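Local coordinates for Serine/threonine-protein phosphatase 2A regulatory subunit B'' subunit alpha (Homo sapiens, PDB 4I5J) that binds calcium through an EF-hand and, as the EF-hand region of a PP2A regulatory B'' subunit, might modulate the phosphatase's substrate selectivity, activity and localization, at residues 88-94 and 106-110; 152-156 and 167-171; 182-186 and 271-275. All blocks are in the same frame, centred on the assembly; numbering follows the deposited sequence.

Contact 1. Residues 88-94 and 106-110; sequences SNFLQTL and ITDYF
The start of helix 90-97 faces the loop 106-110 that leads into helix 112-125. N89, at the N-cap, makes no side-chain capping bond: with chi1 p it turns to the loop. N89 OD1 accepts from Y109 OH (2.6 Å) and N89 ND2 donates to D108 OD2 (2.7 Å), so one amide serves two consecutive loop residues. S88 OG accepts from F90 N at 3.1 Å, an ST turn, and is hydrogen-bonded to I85 O. CA atoms lie 8.2 Å apart for F90 and Y109, 7.3 Å for T93 and D108. T93 OG1 (chi1 m) donates to N89 O at 2.7 Å; a water donates to T93 OG1 and D108 OD2, 2.7 Å each. Y109 (phi/psi 71/-57) centres a classic gamma turn, F110 N donating to D108 O at 2.7 Å, and turns a ring face to the edge of F90 (chi1 t), T-shaped, centroids 5.4 Å apart, planes at 83°. F110 CZ packs on L94 CD2 (3.7 Å) and F90 CE1 (4.0 Å); T93 CG2 meets I106 CG2 at 3.6 Å. Helix 54-72 backs F90 and Y109. Polar pairing along one margin of an aromatic cluster thus adds directional bonds to apolar packing.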
loop_
_atom_site.group_PDB
_atom_site.type_symbol
_atom_site.label_atom_id
_atom_site.label_comp_id
_atom_site.label_asym_id
_atom_site.label_seq_id
_atom_site.Cartn_x
_atom_site.Cartn_y
_atom_site.Cartn_z
ATOM N N SER A 88 7.090 -13.597 -7.391
ATOM C CA SER A 88 7.706 -12.303 -7.113
ATOM C C SER A 88 9.154 -12.257 -7.594
ATOM O O SER A 88 9.710 -13.275 -7.983
ATOM C CB SER A 88 7.688 -12.038 -5.604
ATOM O OG SER A 88 8.745 -12.743 -4.966
ATOM N N ASN A 89 9.775 -11.081 -7.537
ATOM C CA ASN A 89 11.201 -10.968 -7.828
ATOM C C ASN A 89 12.043 -10.919 -6.564
ATOM O O ASN A 89 13.159 -10.388 -6.583
ATOM C CB ASN A 89 11.502 -9.720 -8.692
ATOM C CG ASN A 89 11.233 -8.418 -7.955
ATOM O OD1 ASN A 89 10.643 -8.417 -6.880
ATOM N ND2 ASN A 89 11.677 -7.303 -8.527
ATOM N N PHE A 90 11.532 -11.455 -5.456
ATOM C CA PHE A 90 12.286 -11.321 -4.205
ATOM C C PHE A 90 13.603 -12.101 -4.218
ATOM O O PHE A 90 14.646 -11.577 -3.855
ATOM C CB PHE A 90 11.466 -11.717 -2.970
ATOM C CG PHE A 90 12.222 -11.514 -1.679
ATOM C CD1 PHE A 90 12.540 -10.227 -1.246
ATOM C CD2 PHE A 90 12.635 -12.595 -0.918
ATOM C CE1 PHE A 90 13.259 -10.015 -0.075
ATOM C CE2 PHE A 90 13.338 -12.396 0.267
ATOM C CZ PHE A 90 13.660 -11.098 0.687
ATOM N N LEU A 91 13.560 -13.362 -4.622
ATOM C CA LEU A 91 14.779 -14.155 -4.584
ATOM C C LEU A 91 15.781 -13.588 -5.562
ATOM O O LEU A 91 16.955 -13.483 -5.231
ATOM C CB LEU A 91 14.491 -15.631 -4.847
ATOM C CG LEU A 91 13.683 -16.318 -3.740
ATOM C CD1 LEU A 91 13.572 -17.811 -3.990
ATOM C CD2 LEU A 91 14.332 -16.048 -2.391
ATOM N N GLN A 92 15.324 -13.183 -6.750
ATOM C CA GLN A 92 16.220 -12.507 -7.709
ATOM C C GLN A 92 16.817 -11.231 -7.120
ATOM O O GLN A 92 17.992 -10.935 -7.302
ATOM C CB GLN A 92 15.492 -12.164 -9.010
ATOM C CG GLN A 92 16.306 -11.266 -9.918
ATOM C CD GLN A 92 15.450 -10.543 -10.919
ATOM O OE1 GLN A 92 14.213 -10.622 -10.883
ATOM N NE2 GLN A 92 16.093 -9.824 -11.817
ATOM N N THR A 93 16.008 -10.466 -6.393
ATOM C CA THR A 93 16.514 -9.248 -5.772
ATOM C C THR A 93 17.590 -9.571 -4.710
ATOM O O THR A 93 18.541 -8.819 -4.528
ATOM C CB THR A 93 15.365 -8.436 -5.119
ATOM O OG1 THR A 93 14.432 -8.026 -6.127
ATOM C CG2 THR A 93 15.914 -7.195 -4.445
ATOM N N LEU A 94 17.437 -10.684 -4.003
ATOM C CA LEU A 94 18.486 -11.125 -3.084
ATOM C C LEU A 94 19.751 -11.443 -3.860
ATOM O O LEU A 94 20.850 -11.086 -3.450
ATOM C CB LEU A 94 18.049 -12.365 -2.301
ATOM C CG LEU A 94 17.070 -12.107 -1.164
ATOM C CD1 LEU A 94 16.996 -13.332 -0.243
ATOM C CD2 LEU A 94 17.506 -10.878 -0.404
ATOM N N ILE A 106 19.285 -0.880 -5.472
ATOM C CA ILE A 106 18.290 -1.931 -5.282
ATOM C C ILE A 106 16.973 -1.266 -4.899
ATOM O O ILE A 106 16.649 -1.106 -3.714
ATOM C CB ILE A 106 18.685 -2.954 -4.200
ATOM C CG1 ILE A 106 20.106 -3.477 -4.436
ATOM C CG2 ILE A 106 17.736 -4.111 -4.247
ATOM C CD1 ILE A 106 20.230 -4.310 -5.690
ATOM N N THR A 107 16.219 -0.874 -5.916
ATOM C CA THR A 107 15.037 -0.055 -5.720
ATOM C C THR A 107 13.807 -0.890 -5.336
ATOM O O THR A 107 12.808 -0.341 -4.863
ATOM C CB THR A 107 14.745 0.788 -6.980
ATOM O OG1 THR A 107 14.674 -0.085 -8.111
ATOM C CG2 THR A 107 15.865 1.830 -7.217
ATOM N N ASP A 108 13.861 -2.205 -5.543
ATOM C CA ASP A 108 12.815 -3.055 -4.986
ATOM C C ASP A 108 13.220 -3.445 -3.574
ATOM O O ASP A 108 14.328 -3.918 -3.368
ATOM C CB ASP A 108 12.602 -4.312 -5.821
ATOM C CG ASP A 108 12.115 -4.010 -7.230
ATOM O OD1 ASP A 108 11.329 -3.057 -7.414
ATOM O OD2 ASP A 108 12.523 -4.743 -8.151
ATOM N N TYR A 109 12.315 -3.219 -2.618
ATOM C CA TYR A 109 12.454 -3.643 -1.218
ATOM C C TYR A 109 13.487 -2.884 -0.414
ATOM O O TYR A 109 13.143 -2.307 0.607
ATOM C CB TYR A 109 12.731 -5.149 -1.068
ATOM C CG TYR A 109 11.857 -6.021 -1.936
ATOM C CD1 TYR A 109 12.406 -6.697 -3.012
ATOM C CD2 TYR A 109 10.488 -6.156 -1.693
ATOM C CE1 TYR A 109 11.644 -7.483 -3.823
ATOM C CE2 TYR A 109 9.690 -6.948 -2.533
ATOM C CZ TYR A 109 10.296 -7.601 -3.603
ATOM O OH TYR A 109 9.603 -8.416 -4.461
ATOM N N PHE A 110 14.743 -2.881 -0.877
ATOM C CA PHE A 110 15.887 -2.601 -0.004
ATOM C C PHE A 110 16.423 -1.191 0.079
ATOM O O PHE A 110 17.193 -0.889 1.001
ATOM C CB PHE A 110 17.049 -3.532 -0.355
ATOM C CG PHE A 110 16.794 -4.942 0.035
ATOM C CD1 PHE A 110 16.344 -5.859 -0.896
ATOM C CD2 PHE A 110 16.956 -5.341 1.349
ATOM C CE1 PHE A 110 16.074 -7.161 -0.523
ATOM C CE2 PHE A 110 16.702 -6.654 1.727
ATOM C CZ PHE A 110 16.252 -7.557 0.799
HETATM O O HOH W 1 14.725 -6.233 -8.093
#

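Contact 2. Residues 152-156 and 167-171; sequences ERIFS and KEGRM
Helix 148-154 ends against the chain that enters the short strand 170-171. F155, the first residue to leave helical phi/psi (-88/8), holds chi1 m and sends its ring to 167-171; its CA lies 6.4 Å from that of G169, the nearest CA pair. S156 N and S156 OG both bond R153 O, at 3.0 and a very short 2.4 Å. K167 points its CA-to-CB bond at the helix end and lays its aliphatic chain beside F155, with K167 CE 3.4 Å from F155 O and 4.4 Å from F155 CD1. G169 follows at phi/psi 64/24, a positive phi that favours glycine, and G169 O lies 3.5 Å from F155 CE1. At R170 the backbone becomes extended; R170 N sits near the plane of the F155 ring, 4.0 Å from F155 CE1, while the side chain turns away to a salt bridge with D130. M171 (chi1 and chi2 t, chi3 m) points back inward: M171 CB packs 3.7 Å from F155 CZ, and M171 CE reaches I154 CG2 at 3.5 Å. No hydrogen bond joins the segments. L138 touches both F155 and M171, and F179 both I154 and M171. Helices 148-154 and 173-184 with their loop are consistent with one EF-hand-like helix-loop-helix: F155 packs the end of the first helix on the loop strand, which pairs with strand 133-134 as in paired EF-hands.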
loop_
_atom_site.group_PDB
_atom_site.type_symbol
_atom_site.label_atom_id
_atom_site.label_comp_id
_atom_site.label_asym_id
_atom_site.label_seq_id
_atom_site.Cartn_x
_atom_site.Cartn_y
_atom_site.Cartn_z
ATOM N N GLU A 152 -11.379 7.932 6.595
ATOM C CA GLU A 152 -12.185 7.216 7.575
ATOM C C GLU A 152 -12.203 5.724 7.250
ATOM O O GLU A 152 -12.116 4.878 8.146
ATOM C CB GLU A 152 -13.608 7.798 7.615
ATOM C CG GLU A 152 -14.540 7.169 8.629
ATOM C CD GLU A 152 -15.855 7.940 8.751
ATOM O OE1 GLU A 152 -15.999 8.996 8.088
ATOM O OE2 GLU A 152 -16.745 7.492 9.506
ATOM N N ARG A 153 -12.277 5.392 5.965
ATOM C CA ARG A 153 -12.224 3.983 5.566
ATOM C C ARG A 153 -10.863 3.349 5.870
ATOM O O ARG A 153 -10.778 2.205 6.318
ATOM C CB ARG A 153 -12.594 3.833 4.089
ATOM C CG ARG A 153 -14.081 4.123 3.782
ATOM C CD ARG A 153 -14.973 3.062 4.397
ATOM N NE ARG A 153 -14.618 1.752 3.859
ATOM C CZ ARG A 153 -14.723 0.611 4.530
ATOM N NH1 ARG A 153 -15.197 0.612 5.768
ATOM N NH2 ARG A 153 -14.369 -0.528 3.954
ATOM N N ILE A 154 -9.793 4.083 5.618
ATOM C CA ILE A 154 -8.466 3.595 5.976
ATOM C C ILE A 154 -8.400 3.263 7.465
ATOM O O ILE A 154 -7.823 2.255 7.860
ATOM C CB ILE A 154 -7.408 4.624 5.626
ATOM C CG1 ILE A 154 -7.181 4.651 4.109
ATOM C CG2 ILE A 154 -6.114 4.337 6.378
ATOM C CD1 ILE A 154 -6.652 6.024 3.628
ATOM N N PHE A 155 -9.035 4.096 8.284
ATOM C CA PHE A 155 -8.992 3.921 9.731
ATOM C C PHE A 155 -10.090 2.993 10.256
ATOM O O PHE A 155 -10.251 2.844 11.469
ATOM C CB PHE A 155 -9.070 5.285 10.419
ATOM C CG PHE A 155 -7.746 5.973 10.515
ATOM C CD1 PHE A 155 -7.062 6.007 11.712
ATOM C CD2 PHE A 155 -7.170 6.563 9.402
ATOM C CE1 PHE A 155 -5.833 6.628 11.813
ATOM C CE2 PHE A 155 -5.933 7.178 9.494
ATOM C CZ PHE A 155 -5.269 7.219 10.704
ATOM N N SER A 156 -10.813 2.357 9.335
ATOM C CA SER A 156 -11.950 1.472 9.651
ATOM C C SER A 156 -11.549 0.039 9.938
ATOM O O SER A 156 -12.338 -0.738 10.470
ATOM C CB SER A 156 -12.908 1.413 8.463
ATOM O OG SER A 156 -12.293 0.724 7.370
ATOM N N LYS A 167 -11.487 0.202 17.971
ATOM C CA LYS A 167 -10.499 0.877 17.137
ATOM C C LYS A 167 -9.679 1.854 17.970
ATOM O O LYS A 167 -10.210 2.531 18.857
ATOM C CB LYS A 167 -11.161 1.593 15.951
ATOM C CG LYS A 167 -10.189 2.341 15.038
ATOM C CD LYS A 167 -9.079 1.436 14.490
ATOM C CE LYS A 167 -7.926 2.261 13.916
ATOM N NZ LYS A 167 -6.927 1.431 13.163
ATOM N N GLU A 168 -8.379 1.916 17.685
ATOM C CA GLU A 168 -7.474 2.783 18.417
ATOM C C GLU A 168 -7.376 4.159 17.749
ATOM O O GLU A 168 -6.822 5.102 18.319
ATOM C CB GLU A 168 -6.095 2.126 18.520
ATOM C CG GLU A 168 -5.190 2.720 19.584
ATOM C CD GLU A 168 -3.753 2.266 19.431
ATOM O OE1 GLU A 168 -3.512 1.378 18.585
ATOM O OE2 GLU A 168 -2.868 2.794 20.145
ATOM N N GLY A 169 -7.908 4.273 16.537
ATOM C CA GLY A 169 -7.878 5.534 15.816
ATOM C C GLY A 169 -6.470 5.979 15.482
ATOM O O GLY A 169 -6.203 7.169 15.284
ATOM N N ARG A 170 -5.561 5.015 15.418
ATOM C CA ARG A 170 -4.151 5.323 15.256
ATOM C C ARG A 170 -3.479 4.434 14.225
ATOM O O ARG A 170 -3.519 3.209 14.317
ATOM C CB ARG A 170 -3.435 5.209 16.601
ATOM C CG ARG A 170 -3.680 6.400 17.500
ATOM C CD ARG A 170 -2.746 6.389 18.690
ATOM N NE ARG A 170 -2.716 7.684 19.361
ATOM C CZ ARG A 170 -2.148 7.893 20.543
ATOM N NH1 ARG A 170 -1.564 6.885 21.181
ATOM N NH2 ARG A 170 -2.170 9.104 21.088
ATOM N N MET A 171 -2.857 5.065 13.238
ATOM C CA MET A 171 -2.110 4.350 12.212
ATOM C C MET A 171 -0.641 4.203 12.654
ATOM O O MET A 171 0.045 5.196 12.952
ATOM C CB MET A 171 -2.179 5.118 10.880
ATOM C CG MET A 171 -1.286 4.530 9.784
ATOM S SD MET A 171 -1.353 5.465 8.244
ATOM C CE MET A 171 -2.861 4.811 7.540
#

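Contact 3. Residues 182-186 and 271-275; sequences SEEDK and FNLEK
K186 and K275 bury the most surface where the end of helix 173-184, within the EF-hand pair, meets the start of the C-terminal helix 273-277. The backbones stay well apart, the closest CA pair being E183 and N272 at 9.7 Å, so side chains span the gap. D185 (phi/psi -126/93) breaks the helix and K186 (-92/26) follows, its CA-to-CB bond aimed at 271-275. The K186 chain runs out through chi2 and chi3 t, then bends at chi4 p, bringing K186 NZ back to E183 O in a weak hydrogen bond of 3.2 Å; K186 CE lies 4.1 Å from F271 CE1. F271 (chi1 p) in turn packs its ring against W195. From helix 273-277, K275, with chi1 m and all later angles t, extends until K275 NZ is 3.5 Å from E183 O and 3.9 Å from K186 NZ. K275 N donates to N272 OD1 at 3.0 Å, so N272 (chi1 t) N-caps the helix. E183 OE1 stays 4.5 Å from K275 NZ and 4.2 Å from N272 ND2, with no partner in the model. D268 gives K186 NZ a long, weak ion pair. No hydrogen bond or salt bridge thus joins the segments: two ammonium groups lie unfavourably close, the E183 carboxylate is beyond salt-bridge range of K275, and the K186 chain on F271 supplies the apolar part.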
loop_
_atom_site.group_PDB
_atom_site.type_symbol
_atom_site.label_atom_id
_atom_site.label_comp_id
_atom_site.label_asym_id
_atom_site.label_seq_id
_atom_site.Cartn_x
_atom_site.Cartn_y
_atom_site.Cartn_z
ATOM N N SER A 182 0.736 3.065 -1.460
ATOM C CA SER A 182 -0.503 2.918 -2.209
ATOM C C SER A 182 -1.026 4.259 -2.690
ATOM O O SER A 182 -1.677 4.344 -3.734
ATOM C CB SER A 182 -1.544 2.215 -1.339
ATOM O OG SER A 182 -1.089 0.898 -1.050
ATOM N N GLU A 183 -0.751 5.311 -1.919
ATOM C CA GLU A 183 -1.237 6.633 -2.277
ATOM C C GLU A 183 -0.423 7.189 -3.449
ATOM O O GLU A 183 -0.959 7.827 -4.358
ATOM C CB GLU A 183 -1.197 7.561 -1.062
ATOM C CG GLU A 183 -2.057 8.814 -1.198
ATOM C CD GLU A 183 -1.267 9.981 -1.736
ATOM O OE1 GLU A 183 -1.867 11.057 -1.951
ATOM O OE2 GLU A 183 -0.040 9.824 -1.935
ATOM N N GLU A 184 0.866 6.888 -3.456
ATOM C CA GLU A 184 1.747 7.391 -4.500
ATOM C C GLU A 184 1.710 6.575 -5.784
ATOM O O GLU A 184 1.924 7.119 -6.864
ATOM C CB GLU A 184 3.176 7.482 -3.969
ATOM C CG GLU A 184 3.253 8.336 -2.713
ATOM C CD GLU A 184 4.667 8.764 -2.359
ATOM O OE1 GLU A 184 5.623 8.007 -2.667
ATOM O OE2 GLU A 184 4.818 9.862 -1.771
ATOM N N ASP A 185 1.442 5.277 -5.663
ATOM C CA ASP A 185 1.438 4.388 -6.822
ATOM C C ASP A 185 0.133 3.602 -6.941
ATOM O O ASP A 185 0.010 2.529 -6.365
ATOM C CB ASP A 185 2.605 3.403 -6.707
ATOM C CG ASP A 185 2.657 2.424 -7.867
ATOM O OD1 ASP A 185 1.944 2.652 -8.879
ATOM O OD2 ASP A 185 3.427 1.434 -7.771
ATOM N N LYS A 186 -0.838 4.098 -7.699
ATOM C CA LYS A 186 -2.077 3.340 -7.848
ATOM C C LYS A 186 -2.043 2.410 -9.062
ATOM O O LYS A 186 -3.094 2.063 -9.602
ATOM C CB LYS A 186 -3.311 4.259 -7.904
ATOM C CG LYS A 186 -3.635 4.995 -6.614
ATOM C CD LYS A 186 -4.876 5.850 -6.739
ATOM C CE LYS A 186 -5.059 6.772 -5.533
ATOM N NZ LYS A 186 -3.958 7.803 -5.354
ATOM N N PHE A 271 -11.993 10.004 -4.745
ATOM C CA PHE A 271 -11.457 10.442 -3.461
ATOM C C PHE A 271 -10.150 11.243 -3.462
ATOM O O PHE A 271 -9.594 11.497 -2.398
ATOM C CB PHE A 271 -11.398 9.282 -2.457
ATOM C CG PHE A 271 -10.502 8.145 -2.873
ATOM C CD1 PHE A 271 -9.123 8.260 -2.772
ATOM C CD2 PHE A 271 -11.036 6.948 -3.315
ATOM C CE1 PHE A 271 -8.298 7.216 -3.130
ATOM C CE2 PHE A 271 -10.218 5.901 -3.677
ATOM C CZ PHE A 271 -8.841 6.038 -3.585
ATOM N N ASN A 272 -9.674 11.649 -4.639
ATOM C CA ASN A 272 -8.535 12.577 -4.740
ATOM C C ASN A 272 -8.941 13.755 -5.639
ATOM O O ASN A 272 -8.651 13.772 -6.841
ATOM C CB ASN A 272 -7.264 11.861 -5.244
ATOM C CG ASN A 272 -5.986 12.710 -5.089
ATOM O OD1 ASN A 272 -5.977 13.914 -5.355
ATOM N ND2 ASN A 272 -4.897 12.064 -4.672
ATOM N N LEU A 273 -9.646 14.717 -5.046
ATOM C CA LEU A 273 -10.274 15.817 -5.794
ATOM C C LEU A 273 -9.269 16.578 -6.628
ATOM O O LEU A 273 -9.568 16.976 -7.744
ATOM C CB LEU A 273 -10.967 16.792 -4.836
ATOM C CG LEU A 273 -11.785 17.954 -5.419
ATOM C CD1 LEU A 273 -12.885 17.434 -6.344
ATOM C CD2 LEU A 273 -12.389 18.811 -4.297
ATOM N N GLU A 274 -8.079 16.782 -6.062
ATOM C CA GLU A 274 -6.978 17.476 -6.720
ATOM C C GLU A 274 -6.511 16.758 -7.979
ATOM O O GLU A 274 -6.393 17.366 -9.040
ATOM C CB GLU A 274 -5.786 17.608 -5.763
ATOM C CG GLU A 274 -5.881 18.735 -4.742
ATOM C CD GLU A 274 -4.588 18.896 -3.946
ATOM O OE1 GLU A 274 -4.037 17.864 -3.499
ATOM O OE2 GLU A 274 -4.115 20.047 -3.778
ATOM N N LYS A 275 -6.218 15.468 -7.853
ATOM C CA LYS A 275 -5.798 14.658 -8.998
ATOM C C LYS A 275 -6.940 14.446 -9.998
ATOM O O LYS A 275 -6.699 14.043 -11.135
ATOM C CB LYS A 275 -5.233 13.297 -8.551
ATOM C CG LYS A 275 -3.859 13.331 -7.894
ATOM C CD LYS A 275 -3.338 11.913 -7.600
ATOM C CE LYS A 275 -1.904 11.931 -7.024
ATOM N NZ LYS A 275 -1.484 10.636 -6.387
#

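Contact 1 stands apart: its centre is 31 Å from that of contact 2, on opposite sides of the chain's centre, and 25 Å from that of contact 3. Contacts 2 and 3 are closer, about 7 Å between nearest atoms, and are linked along the chain, since strand 170-171 is followed by helix 173-184, whose far end enters contact 3; W195 touches both I154 and F271. Contact 3 is the most buried, with F271 about 13 Å from the calcium ion (side chain to ion), whereas contacts 1 and 2 are only partly buried. Direct hydrogen bonds cross between segments in contact 1 alone; contact 2 relies on apolar packing, contact 3 on imperfectly matched charges.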